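Local coordinates for protein cell division GTPase FtsZ, diverged (Clostridium botulinum C, PDB 3V3T) that is a diverged member of the tubulin/FtsZ family, with a Rossmann-like GTPase domain followed by a TubZ-type C-terminal domain, at residues 24-29 and 178-183; 162-167 and 173-178; 92-97 and 105-110; 155-160 and 286-291. The protein carries 1 engineered substitution. All coordinates share one frame; numbering follows the deposited sequence.

Contact 1 of 4, residues 24-29 and 178-183; sequences LGICGD and EFATLF
Ile-26, in the last turn of helix 14-26, meets residues 178-183 through its CD1 methyl alone, and also packs on Asn-184 farther along the same helix, 172-187. Its first torsion sets CG1 beside the backbone N and opposite the carbonyl carbon (chi1 -73°), and the second (178°) carries the chain on fully extended, so that CD1 stands as far forward as the side chain allows. There it meets two neighbours on one turn of the facing helix. CD1 of Ile-26 lies 3.6 Å from CB of Ala-180, a plain methyl-to-methyl touch, and 3.5 Å from OG1 of Thr-181, whose side chain runs roughly perpendicular to that of the isoleucine. The hydroxyl's own polar partner is elsewhere: Thr-181 OG1 is hydrogen-bonded to the carbonyl O of Lys-177, one helical turn back. The backbones are nearest at Ile-26 CA and Ala-180 CA, 7.3 Å apart, and the Ala-180 methyl also packs on Thr-22 and Leu-23 of helix 14-26. Lacking any hydrogen bond or charge pair across the two segments, the contact rests on dispersion between an isoleucine methyl, an alanine methyl and a hydroxyl already engaged by its own helix.

Contact 2 of 4, residues 162-167 and 173-178; sequences YLLDNN and SDINKE
Ile-175 leans from helix 172-187 onto the end of strand 160-165, and every carbon of its side chain has something to meet there. CB, which points toward the strand, starts 3.9 Å from the amide oxygen OD1 of Asn-166. The chain then forks. CG2 takes the place opposite the backbone N (chi1, measured to CG1, is -62°) and comes to 4.0 Å from CD1 of Leu-164; the leucine and isoleucine chains lie alongside one another, pointing opposite ways. The other branch, CG1, sits closest to the asparagine, with Ile-175 CG1 3.4 Å from Asn-166 OD1. A bent second torsion (-72°) then turns CD1 toward the backbone, and this methyl ends 3.6 Å from the carbonyl O of Asp-165.

The segments share no direct hydrogen bond. A water gives their polar link: it donates to Asn-176 OD1 at 2.6 Å and, weakly, to Asn-166 OD1. At the end of the strand, Asp-165 OD1 accepts from the backbone N two residues on, that of Asn-167, at 2.7 Å and from above the carboxylate plane, which makes an Asx turn as the chain leaves the sheet. Deeper in, Leu-164 also packs on Phe-179 of the same helix and on Val-126 of the adjacent strand 122-129. A parallel strand that ends in a short turn and feeds a helix packed back against it is a beta-alpha step of the Rossmann-like fold; helix 172-187 probably corresponds to the core helix that links the two domains, as in tubulin and FtsZ.

Contact 3 of 4, residues 92-97 and 105-110; sequences VIFVAT and GITPPI
The beta-alpha-beta unit made of strand 91-97, helix 101-117 and strand 122-129 has its first strand and its helix packed together here, the two short segments running nearly antiparallel at 157° with their axes 8.9 Å apart. Phe-94 and Ala-96, alternate residues on one side of the strand, face Thr-107 and Ile-110, one turn apart on the helix. Thr-107 divides its branches between them. With its hydroxyl beside the backbone N (chi1 -50°), its methyl stands opposite that N and reaches the phenylalanine stem, Thr-107 CG2 lying 3.7 Å from Phe-94 CB. Thr-107 OG1 rests 3.4 Å from Ala-96 CB. The same hydroxyl is hydrogen-bonded to the carbonyl O of Gly-103 in its own helix. Farther along, the Phe-94 ring meets Ile-110 through the branch methyl: CG2 of Ile-110 is 3.7 Å from Phe-94 CE1 and 4.0 Å from CZ of the same ring, approaching obliquely, with the two side chains set nearly square to each other. All four residues are buried. The strand is hydrogen-bonded between strands 7-11 and 122-129, and Phe-94 also touches Ala-10 and Phe-123 on these neighbours, while Ile-110 packs on Tyr-75, Ile-78 and Ile-79 of helix 75-85.

Contact 4 of 4, residues 155-160 and 286-291; sequences EGKDIS and GIEPQK
Bends in two long side chains bring Glu-155 and Lys-291 together: the glutamate folds at its second torsion (-61°), and the lysine bends at its second and again at its fourth (-63°). Their ends meet with the side chains crossing at about a right angle, in a salt bridge on the surface between the loop leading into strand 160-165 and the turn into helix 291-306. Strand 281-287 ends in a G1 beta bulge, Gly-286 and Ile-287 both facing Ser-212 of strand 211-217. The chain then tightens into an inverse gamma turn centred on Gln-290, where the backbone N of Lys-291 bonds the carbonyl O of Pro-289 at 2.7 Å; Gln-290 is also the N-cap residue of helix 291-306.

Next to the ion pair, Pro-289 supplies the buried part of the contact. Its CG lies 3.7 Å from the carbonyl O of Glu-155, and its ring packs on Trp-146 of helix 136-152 as well. A second pair of opposite charges is looser: Lys-157 NZ stays 4.2 Å from Glu-288 OE2, beyond salt-bridge range, though the electrostatic pull is probably favourable. The bridge itself is modest, for its hydrogen bond from Lys-291 NZ to Glu-155 OE1 is a weak one of 3.3 Å.

Overall arrangement
Three of the four contacts reach the one mixed sheet that runs through the molecule; contact 1 instead joins helices 14-26 and 172-187. Helix 172-187 is shared by contacts 1 and 2, whose centres are about 13 Å apart and which touch through Phe-179 and Leu-164. Contact 3 closes first along the chain, then contact 2; both fall within the span bridged by contact 1, and contact 2 also within that of contact 4. Contact 4 crosses contact 1 in chain order and lies about 23 Å from it between centres, on the opposite side of the chain's centre. Contacts 1 and 4 thus link parts more than 120 residues apart, whereas contacts 2 and 3 are local strand-helix units.

Contact 1 of 4, residues 24-29 and 178-183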
# COMPACT_ATOMS: atom_id res chain seq x y z
N LEU A 24 2.63 -5.19 12.14
CA LEU A 24 3.66 -5.46 13.14
C LEU A 24 3.27 -6.61 14.08
O LEU A 24 4.14 -7.28 14.64
CB LEU A 24 4.01 -4.19 13.93
CG LEU A 24 4.77 -3.10 13.15
CD1 LEU A 24 4.89 -1.81 13.97
CD2 LEU A 24 6.15 -3.60 12.76
N GLY A 25 1.97 -6.83 14.25
CA GLY A 25 1.48 -7.93 15.07
C GLY A 25 1.72 -9.28 14.40
O GLY A 25 1.81 -10.31 15.06
N ILE A 26 1.85 -9.26 13.07
CA ILE A 26 2.13 -10.47 12.31
C ILE A 26 3.64 -10.68 12.22
O ILE A 26 4.13 -11.81 12.25
CB ILE A 26 1.53 -10.38 10.87
CG1 ILE A 26 0.01 -10.54 10.92
CG2 ILE A 26 2.10 -11.45 9.97
CD1 ILE A 26 -0.67 -10.40 9.56
N CYS A 27 4.38 -9.58 12.13
CA CYS A 27 5.83 -9.63 12.08
C CYS A 27 6.39 -8.27 12.47
O CYS A 27 6.05 -7.26 11.86
CB CYS A 27 6.31 -10.00 10.67
SG CYS A 27 8.12 -10.06 10.53
N GLY A 28 7.26 -8.25 13.48
CA GLY A 28 7.77 -7.00 14.01
C GLY A 28 9.14 -6.63 13.47
O GLY A 28 9.81 -5.74 14.00
N ASP A 29 9.55 -7.32 12.42
CA ASP A 29 10.84 -7.07 11.80
C ASP A 29 10.87 -5.74 11.04
O ASP A 29 11.95 -5.24 10.70
CB ASP A 29 11.22 -8.22 10.88
CG ASP A 29 11.34 -9.53 11.62
OD1 ASP A 29 11.47 -9.50 12.86
OD2 ASP A 29 11.31 -10.59 10.97
N GLU A 178 -5.72 -8.68 5.94
CA GLU A 178 -5.35 -9.34 4.70
C GLU A 178 -4.16 -8.65 4.05
O GLU A 178 -3.26 -9.32 3.52
CB GLU A 178 -6.52 -9.42 3.73
CG GLU A 178 -6.19 -10.21 2.49
CD GLU A 178 -7.39 -10.93 1.90
OE1 GLU A 178 -8.48 -10.96 2.55
OE2 GLU A 178 -7.23 -11.46 0.78
N PHE A 179 -4.13 -7.32 4.08
CA PHE A 179 -3.00 -6.62 3.49
C PHE A 179 -1.73 -6.97 4.22
O PHE A 179 -0.70 -7.22 3.59
CB PHE A 179 -3.15 -5.10 3.49
CG PHE A 179 -1.90 -4.40 3.01
CD1 PHE A 179 -1.59 -4.36 1.65
CD2 PHE A 179 -1.00 -3.84 3.91
CE1 PHE A 179 -0.42 -3.74 1.20
CE2 PHE A 179 0.16 -3.21 3.47
CZ PHE A 179 0.46 -3.15 2.12
N ALA A 180 -1.80 -6.99 5.54
CA ALA A 180 -0.63 -7.32 6.33
C ALA A 180 -0.13 -8.70 5.95
O ALA A 180 1.08 -8.91 5.76
CB ALA A 180 -0.96 -7.24 7.80
N THR A 181 -1.05 -9.65 5.81
CA THR A 181 -0.66 -11.01 5.45
C THR A 181 -0.04 -11.03 4.05
O THR A 181 1.03 -11.63 3.85
CB THR A 181 -1.85 -11.97 5.54
OG1 THR A 181 -2.33 -11.98 6.89
CG2 THR A 181 -1.44 -13.40 5.17
N LEU A 182 -0.67 -10.37 3.10
CA LEU A 182 -0.17 -10.41 1.73
C LEU A 182 1.20 -9.75 1.64
O LEU A 182 2.10 -10.26 0.98
CB LEU A 182 -1.15 -9.75 0.76
CG LEU A 182 -2.47 -10.50 0.53
CD1 LEU A 182 -3.41 -9.64 -0.28
CD2 LEU A 182 -2.21 -11.81 -0.17
N PHE A 183 1.36 -8.63 2.31
CA PHE A 183 2.63 -7.93 2.23
C PHE A 183 3.76 -8.72 2.90
O PHE A 183 4.85 -8.85 2.35
CB PHE A 183 2.52 -6.55 2.86
CG PHE A 183 3.72 -5.71 2.63
CD1 PHE A 183 3.89 -5.03 1.44
CD2 PHE A 183 4.70 -5.60 3.61
CE1 PHE A 183 5.02 -4.23 1.23
CE2 PHE A 183 5.82 -4.81 3.40
CZ PHE A 183 5.97 -4.13 2.20

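Contact 2 of 4, residues 162-167 and 173-178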
# COMPACT_ATOMS: atom_id res chain seq x y z
N TYR A 162 0.38 1.13 -3.28
CA TYR A 162 -0.41 -0.04 -2.94
C TYR A 162 -1.79 0.50 -2.63
O TYR A 162 -2.01 1.06 -1.56
CB TYR A 162 0.15 -0.77 -1.71
CG TYR A 162 1.59 -1.25 -1.83
CD1 TYR A 162 1.89 -2.59 -2.03
CD2 TYR A 162 2.67 -0.35 -1.71
CE1 TYR A 162 3.19 -3.03 -2.13
CE2 TYR A 162 3.99 -0.80 -1.81
CZ TYR A 162 4.24 -2.14 -2.02
OH TYR A 162 5.51 -2.62 -2.12
N LEU A 163 -2.71 0.38 -3.58
CA LEU A 163 -4.01 1.03 -3.47
C LEU A 163 -5.04 0.00 -3.06
O LEU A 163 -5.35 -0.93 -3.83
CB LEU A 163 -4.41 1.66 -4.81
CG LEU A 163 -5.59 2.64 -4.76
CD1 LEU A 163 -5.30 3.72 -3.72
CD2 LEU A 163 -5.88 3.30 -6.14
N LEU A 164 -5.58 0.17 -1.86
CA LEU A 164 -6.56 -0.76 -1.27
C LEU A 164 -7.98 -0.21 -1.37
O LEU A 164 -8.17 1.01 -1.41
CB LEU A 164 -6.21 -1.04 0.20
CG LEU A 164 -4.79 -1.51 0.50
CD1 LEU A 164 -4.61 -1.82 1.98
CD2 LEU A 164 -4.44 -2.74 -0.33
N ASP A 165 -8.96 -1.11 -1.40
CA ASP A 165 -10.35 -0.71 -1.61
C ASP A 165 -11.29 -1.29 -0.54
O ASP A 165 -11.61 -2.48 -0.55
CB ASP A 165 -10.79 -1.16 -3.01
CG ASP A 165 -12.19 -0.69 -3.37
OD1 ASP A 165 -12.91 -0.17 -2.48
OD2 ASP A 165 -12.58 -0.86 -4.55
N ASN A 166 -11.76 -0.42 0.36
CA ASN A 166 -12.66 -0.85 1.41
C ASN A 166 -13.97 -1.45 0.90
O ASN A 166 -14.69 -2.09 1.66
CB ASN A 166 -12.99 0.29 2.37
CG ASN A 166 -12.06 0.36 3.55
OD1 ASN A 166 -11.32 -0.59 3.84
ND2 ASN A 166 -12.08 1.49 4.24
N ASN A 167 -14.32 -1.21 -0.37
CA ASN A 167 -15.52 -1.84 -0.92
C ASN A 167 -15.38 -3.36 -0.97
O ASN A 167 -16.37 -4.07 -1.07
CB ASN A 167 -15.86 -1.32 -2.33
CG ASN A 167 -16.62 -0.01 -2.32
OD1 ASN A 167 -17.69 0.11 -1.71
ND2 ASN A 167 -16.09 0.99 -3.03
N SER A 173 -11.22 -3.91 9.23
CA SER A 173 -10.29 -4.80 9.92
C SER A 173 -9.92 -6.01 9.05
O SER A 173 -8.84 -6.58 9.19
CB SER A 173 -10.83 -5.23 11.29
OG SER A 173 -11.72 -6.32 11.19
N ASP A 174 -10.79 -6.39 8.12
CA ASP A 174 -10.46 -7.50 7.22
C ASP A 174 -9.53 -7.06 6.10
O ASP A 174 -8.68 -7.83 5.64
CB ASP A 174 -11.73 -8.13 6.65
CG ASP A 174 -12.56 -8.83 7.70
OD1 ASP A 174 -11.98 -9.56 8.56
OD2 ASP A 174 -13.79 -8.65 7.68
N ILE A 175 -9.70 -5.83 5.63
CA ILE A 175 -8.77 -5.29 4.65
C ILE A 175 -7.38 -5.24 5.27
O ILE A 175 -6.40 -5.67 4.66
CB ILE A 175 -9.17 -3.88 4.22
CG1 ILE A 175 -10.55 -3.89 3.57
CG2 ILE A 175 -8.09 -3.28 3.29
CD1 ILE A 175 -10.58 -4.50 2.19
N ASN A 176 -7.32 -4.75 6.50
CA ASN A 176 -6.06 -4.53 7.20
C ASN A 176 -5.32 -5.83 7.43
O ASN A 176 -4.13 -5.92 7.16
CB ASN A 176 -6.33 -3.85 8.55
CG ASN A 176 -6.85 -2.45 8.39
OD1 ASN A 176 -7.04 -1.97 7.27
ND2 ASN A 176 -7.08 -1.77 9.50
N LYS A 177 -6.03 -6.82 7.95
CA LYS A 177 -5.42 -8.10 8.26
C LYS A 177 -4.92 -8.76 7.00
O LYS A 177 -3.84 -9.35 6.98
CB LYS A 177 -6.43 -9.04 8.93
CG LYS A 177 -6.77 -8.68 10.36
CD LYS A 177 -7.86 -9.62 10.88
CE LYS A 177 -8.30 -9.26 12.29
NZ LYS A 177 -9.22 -10.29 12.87
N GLU A 178 -5.72 -8.68 5.94
CA GLU A 178 -5.35 -9.34 4.70
C GLU A 178 -4.16 -8.65 4.05
O GLU A 178 -3.26 -9.32 3.52
CB GLU A 178 -6.52 -9.42 3.73
CG GLU A 178 -6.19 -10.21 2.49
CD GLU A 178 -7.39 -10.93 1.90
OE1 GLU A 178 -8.48 -10.96 2.55
OE2 GLU A 178 -7.23 -11.46 0.78
O HOH W 1 -8.66 -0.42 5.90

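Contact 3 of 4, residues 92-97 and 105-110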
# COMPACT_ATOMS: atom_id res chain seq x y z
N VAL A 92 10.80 3.99 2.32
CA VAL A 92 9.91 4.68 3.23
C VAL A 92 8.49 4.58 2.67
O VAL A 92 8.22 4.97 1.53
CB VAL A 92 10.33 6.16 3.40
CG1 VAL A 92 9.46 6.86 4.40
CG2 VAL A 92 11.79 6.27 3.82
N ILE A 93 7.58 4.01 3.45
CA ILE A 93 6.24 3.79 2.95
C ILE A 93 5.23 4.47 3.84
O ILE A 93 5.06 4.12 5.00
CB ILE A 93 5.92 2.28 2.81
CG1 ILE A 93 6.99 1.60 1.94
CG2 ILE A 93 4.51 2.07 2.19
CD1 ILE A 93 6.86 0.03 1.89
N PHE A 94 4.58 5.49 3.29
CA PHE A 94 3.55 6.20 4.02
C PHE A 94 2.26 5.40 3.85
O PHE A 94 2.04 4.76 2.81
CB PHE A 94 3.37 7.61 3.46
CG PHE A 94 4.55 8.49 3.67
CD1 PHE A 94 4.64 9.28 4.80
CD2 PHE A 94 5.59 8.50 2.75
CE1 PHE A 94 5.75 10.09 5.02
CE2 PHE A 94 6.69 9.31 2.95
CZ PHE A 94 6.78 10.10 4.09
N VAL A 95 1.42 5.44 4.86
CA VAL A 95 0.20 4.66 4.87
C VAL A 95 -0.93 5.52 5.38
O VAL A 95 -0.83 6.12 6.45
CB VAL A 95 0.35 3.45 5.78
CG1 VAL A 95 -0.85 2.55 5.65
CG2 VAL A 95 1.64 2.68 5.44
N ALA A 96 -2.02 5.62 4.62
CA ALA A 96 -3.13 6.44 5.06
C ALA A 96 -4.48 5.92 4.60
O ALA A 96 -4.62 5.39 3.49
CB ALA A 96 -2.94 7.87 4.58
N THR A 97 -5.48 6.11 5.44
CA THR A 97 -6.87 5.98 5.04
C THR A 97 -7.22 7.29 4.35
O THR A 97 -7.20 8.36 4.96
CB THR A 97 -7.79 5.74 6.27
OG1 THR A 97 -7.48 4.45 6.81
CG2 THR A 97 -9.24 5.74 5.87
N GLY A 105 -4.97 14.75 4.35
CA GLY A 105 -4.43 16.09 4.25
C GLY A 105 -2.93 16.23 4.46
O GLY A 105 -2.29 17.10 3.87
N ILE A 106 -2.38 15.38 5.30
CA ILE A 106 -0.99 15.50 5.70
C ILE A 106 -0.06 14.61 4.89
O ILE A 106 1.08 14.98 4.65
CB ILE A 106 -0.85 15.24 7.22
CG1 ILE A 106 -1.53 16.36 8.00
CG2 ILE A 106 0.60 15.13 7.63
CD1 ILE A 106 -1.75 16.04 9.47
N THR A 107 -0.55 13.45 4.45
CA THR A 107 0.32 12.49 3.79
C THR A 107 0.92 13.00 2.46
O THR A 107 2.10 12.78 2.20
CB THR A 107 -0.39 11.16 3.49
OG1 THR A 107 -1.04 10.69 4.67
CG2 THR A 107 0.61 10.10 3.02
N PRO A 108 0.10 13.62 1.60
CA PRO A 108 0.67 14.04 0.32
C PRO A 108 1.81 15.07 0.47
O PRO A 108 2.87 14.88 -0.12
CB PRO A 108 -0.54 14.66 -0.41
CG PRO A 108 -1.71 13.95 0.16
CD PRO A 108 -1.36 13.76 1.64
N PRO A 109 1.61 16.12 1.26
CA PRO A 109 2.73 17.06 1.37
C PRO A 109 3.98 16.40 1.95
O PRO A 109 5.07 16.59 1.41
CB PRO A 109 2.21 18.15 2.32
CG PRO A 109 0.73 18.02 2.30
CD PRO A 109 0.42 16.57 2.01
N ILE A 110 3.83 15.65 3.04
CA ILE A 110 5.01 15.04 3.67
C ILE A 110 5.73 14.09 2.72
O ILE A 110 6.95 14.10 2.63
CB ILE A 110 4.67 14.33 4.98
CG1 ILE A 110 4.13 15.33 5.99
CG2 ILE A 110 5.91 13.72 5.58
CD1 ILE A 110 4.10 14.79 7.40

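Contact 4 of 4, residues 155-160 and 286-291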
# COMPACT_ATOMS: atom_id res chain seq x y z
N GLU A 155 2.15 11.74 -11.43
CA GLU A 155 1.06 10.80 -11.69
C GLU A 155 1.45 9.40 -11.26
O GLU A 155 1.06 8.42 -11.88
CB GLU A 155 0.69 10.81 -13.18
CG GLU A 155 0.55 12.19 -13.78
CD GLU A 155 -0.54 13.03 -13.12
OE1 GLU A 155 -1.68 12.53 -12.99
OE2 GLU A 155 -0.27 14.18 -12.73
N GLY A 156 2.22 9.29 -10.19
CA GLY A 156 2.50 7.99 -9.62
C GLY A 156 3.75 7.32 -10.16
O GLY A 156 4.05 6.20 -9.77
N LYS A 157 4.47 8.01 -11.06
CA LYS A 157 5.71 7.47 -11.61
C LYS A 157 6.92 7.54 -10.66
O LYS A 157 7.89 6.83 -10.86
CB LYS A 157 6.08 8.15 -12.93
CG LYS A 157 5.05 8.01 -14.05
CD LYS A 157 5.53 8.73 -15.31
CE LYS A 157 4.38 9.03 -16.27
NZ LYS A 157 3.58 7.82 -16.58
N ASP A 158 6.87 8.39 -9.63
CA ASP A 158 8.03 8.56 -8.75
C ASP A 158 7.98 7.70 -7.48
O ASP A 158 8.93 7.68 -6.68
CB ASP A 158 8.21 10.03 -8.35
CG ASP A 158 8.49 10.94 -9.54
OD1 ASP A 158 9.05 10.46 -10.55
OD2 ASP A 158 8.15 12.15 -9.45
N ILE A 159 6.87 7.01 -7.28
CA ILE A 159 6.68 6.24 -6.06
C ILE A 159 6.01 4.92 -6.39
O ILE A 159 5.47 4.73 -7.48
CB ILE A 159 5.77 6.97 -5.05
CG1 ILE A 159 4.37 7.15 -5.63
CG2 ILE A 159 6.37 8.34 -4.65
CD1 ILE A 159 3.30 7.45 -4.55
N SER A 160 6.04 3.99 -5.45
CA SER A 160 5.28 2.77 -5.64
C SER A 160 3.98 2.92 -4.85
O SER A 160 3.94 3.59 -3.82
CB SER A 160 6.10 1.56 -5.22
OG SER A 160 6.29 1.56 -3.83
N GLY A 286 4.47 -2.12 -11.09
CA GLY A 286 4.57 -1.24 -12.24
C GLY A 286 3.28 -1.14 -13.03
O GLY A 286 3.28 -0.73 -14.18
N ILE A 287 2.17 -1.53 -12.41
CA ILE A 287 0.87 -1.43 -13.05
C ILE A 287 0.44 0.02 -13.14
O ILE A 287 0.62 0.79 -12.18
CB ILE A 287 -0.20 -2.21 -12.24
CG1 ILE A 287 0.07 -3.71 -12.29
CG2 ILE A 287 -1.60 -1.92 -12.77
CD1 ILE A 287 -0.75 -4.52 -11.28
N GLU A 288 -0.14 0.43 -14.26
CA GLU A 288 -0.66 1.79 -14.33
C GLU A 288 -1.57 2.03 -13.13
O GLU A 288 -2.42 1.21 -12.83
CB GLU A 288 -1.42 2.04 -15.63
CG GLU A 288 -1.18 3.41 -16.20
CD GLU A 288 0.29 3.66 -16.50
OE1 GLU A 288 0.95 2.74 -17.02
OE2 GLU A 288 0.78 4.77 -16.21
N PRO A 289 -1.37 3.16 -12.42
CA PRO A 289 -2.20 3.54 -11.26
C PRO A 289 -3.71 3.54 -11.58
O PRO A 289 -4.12 4.03 -12.64
CB PRO A 289 -1.71 4.95 -10.93
CG PRO A 289 -0.28 4.96 -11.45
CD PRO A 289 -0.30 4.13 -12.69
N GLN A 290 -4.51 3.02 -10.65
CA GLN A 290 -5.92 2.70 -10.92
C GLN A 290 -6.85 3.92 -10.96
O GLN A 290 -7.78 4.06 -10.15
CB GLN A 290 -6.43 1.66 -9.90
CG GLN A 290 -5.57 0.35 -9.86
CD GLN A 290 -4.49 0.38 -8.78
OE1 GLN A 290 -3.73 1.34 -8.69
NE2 GLN A 290 -4.44 -0.67 -7.94
N LYS A 291 -6.60 4.81 -11.92
CA LYS A 291 -7.37 6.03 -12.09
C LYS A 291 -8.88 5.80 -12.24
O LYS A 291 -9.69 6.47 -11.60
CB LYS A 291 -6.83 6.85 -13.28
CG LYS A 291 -5.60 7.71 -12.92
CD LYS A 291 -4.48 7.63 -13.96
CE LYS A 291 -3.26 8.44 -13.51
NZ LYS A 291 -3.60 9.91 -13.39